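Long-range contact in putative esterase (Bacteroides intestinalis DSM 17393, PDB 5VOL), which probably hydrolyses ferulic acid esters of arabinoxylan as a carbohydrate esterase of family CE1, and binds calcium: residues C219-F224 / V247-H252. Residues are numbered along the deposited sequence; the frame is centred on the assembly and turned at random.
With CA (calcium ion), chain Q.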
# COMPACT_ATOMS: atom_id res chain seq x y z
N CYS C 219 10.32 -10.15 -6.29
CA CYS C 219 10.62 -10.12 -7.74
C CYS C 219 9.37 -9.86 -8.58
O CYS C 219 8.32 -10.45 -8.34
CB CYS C 219 11.26 -11.45 -8.17
SG CYS C 219 11.84 -11.49 -9.91
N GLY C 220 9.49 -8.96 -9.56
CA GLY C 220 8.35 -8.46 -10.31
C GLY C 220 7.76 -9.43 -11.31
O GLY C 220 8.46 -10.30 -11.83
N ASP C 221 6.48 -9.27 -11.62
CA ASP C 221 5.82 -10.21 -12.52
C ASP C 221 6.37 -10.12 -13.94
O ASP C 221 6.27 -11.09 -14.70
CB ASP C 221 4.28 -10.02 -12.49
CG ASP C 221 3.80 -8.70 -13.09
OD1 ASP C 221 4.55 -7.71 -13.14
OD2 ASP C 221 2.60 -8.66 -13.48
N ASP C 222 7.00 -9.01 -14.30
CA ASP C 222 7.53 -8.86 -15.66
C ASP C 222 9.05 -9.00 -15.73
O ASP C 222 9.66 -8.68 -16.74
CB ASP C 222 7.11 -7.51 -16.25
CG ASP C 222 5.61 -7.29 -16.22
OD1 ASP C 222 4.86 -8.19 -16.67
OD2 ASP C 222 5.19 -6.22 -15.73
N ASP C 223 9.66 -9.52 -14.67
CA ASP C 223 11.10 -9.69 -14.60
C ASP C 223 11.59 -10.97 -15.27
O ASP C 223 11.01 -12.03 -15.08
CB ASP C 223 11.55 -9.70 -13.13
CG ASP C 223 13.00 -9.37 -12.96
OD1 ASP C 223 13.85 -10.16 -13.42
OD2 ASP C 223 13.30 -8.32 -12.35
N PHE C 224 12.67 -10.87 -16.05
CA PHE C 224 13.23 -12.05 -16.72
C PHE C 224 13.83 -13.04 -15.71
O PHE C 224 14.05 -14.19 -16.04
CB PHE C 224 14.28 -11.64 -17.77
CG PHE C 224 15.63 -11.27 -17.21
CD1 PHE C 224 15.77 -10.21 -16.34
CD2 PHE C 224 16.77 -11.96 -17.60
CE1 PHE C 224 17.01 -9.86 -15.83
CE2 PHE C 224 18.02 -11.61 -17.09
CZ PHE C 224 18.14 -10.56 -16.20
N VAL C 247 5.54 -11.24 -5.37
CA VAL C 247 5.66 -10.89 -6.77
C VAL C 247 4.79 -9.66 -6.93
O VAL C 247 3.57 -9.75 -6.83
CB VAL C 247 5.19 -12.03 -7.69
CG1 VAL C 247 5.24 -11.58 -9.17
CG2 VAL C 247 6.03 -13.30 -7.45
N ARG C 248 5.43 -8.50 -7.08
CA ARG C 248 4.71 -7.25 -7.27
C ARG C 248 4.71 -6.86 -8.74
O ARG C 248 5.40 -7.48 -9.54
CB ARG C 248 5.34 -6.16 -6.41
CG ARG C 248 5.39 -6.55 -4.93
CD ARG C 248 5.99 -5.44 -4.08
NE ARG C 248 7.44 -5.32 -4.21
CZ ARG C 248 8.07 -4.27 -4.71
NH1 ARG C 248 7.40 -3.23 -5.19
NH2 ARG C 248 9.40 -4.25 -4.74
N ASP C 249 3.93 -5.84 -9.09
CA ASP C 249 3.96 -5.32 -10.46
C ASP C 249 5.35 -4.76 -10.80
O ASP C 249 5.93 -3.99 -10.03
CB ASP C 249 2.90 -4.24 -10.65
CG ASP C 249 2.72 -3.84 -12.12
OD1 ASP C 249 2.89 -4.70 -13.01
OD2 ASP C 249 2.40 -2.67 -12.38
N GLY C 250 5.88 -5.14 -11.95
CA GLY C 250 7.07 -4.49 -12.46
C GLY C 250 8.14 -5.41 -13.01
O GLY C 250 8.02 -6.63 -13.01
N GLY C 251 9.23 -4.80 -13.48
CA GLY C 251 10.32 -5.56 -14.05
C GLY C 251 11.66 -5.29 -13.38
O GLY C 251 11.74 -4.95 -12.20
N HIS C 252 12.72 -5.47 -14.17
CA HIS C 252 14.08 -5.39 -13.68
C HIS C 252 14.47 -3.92 -13.70
O HIS C 252 15.27 -3.50 -14.54
CB HIS C 252 15.03 -6.22 -14.58
CG HIS C 252 16.18 -6.84 -13.86
ND1 HIS C 252 16.01 -7.82 -12.90
CD2 HIS C 252 17.52 -6.65 -13.97
CE1 HIS C 252 17.20 -8.19 -12.44
NE2 HIS C 252 18.12 -7.50 -13.08
CA CA Q . 2.89 -6.47 -14.54
O HOH W 1 11.68 -7.36 -10.51
O HOH W 2 2.29 -8.11 -16.51
O HOH W 3 2.70 -4.52 -16.15
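Asp223 OD2 is gripped twice, by the ring N-H of His252, with ND1 2.8 Å from OD2, and by a water that also joins Gly220 N to Gly251 O. The ND1 bond enters the syn lone pair of OD2 almost in the imidazole plane, although carboxylate and ring planes lie 75° apart. CG of Asp223 lies anti to its backbone N (chi1 -159°), which brings that carbon to the His252 side. Asp223 OD1 takes the backbone N-H of Leu225, which helps to fix the carboxylate's rotation. Phe224 brings CE1 over the centre of one His252 face, 3.6 Å above it, in an edge-to-face pair with planes at 84°. His252 NE2 bonds Ser139 OG, on a GxSxG turn, consistent with the Ser-His-Asp triad of an alpha/beta-hydrolase, with Asp223 and His252 on the loops after the neighbouring parallel strands 214-218 and 244-246. A phenylalanine in place of His252 would probably leave Asp223 OD2 and Ser139 OG without their imidazole partner. Farther along, Asp221 N bonds Arg248 O (2.9 Å), while Asp222 N reaches Gly250 O. A CB on Gly220 would fall 2.2 Å from Gly250 O, a clash that calls for glycine here. Asp221 OD1 accepts Gly250 N (3.1 Å) and, with OD2, chelates a calcium ion also bound by Asp222 OD2 and Asp249 OD1; Gln244 of a second subunit and two waters complete this intersubunit site.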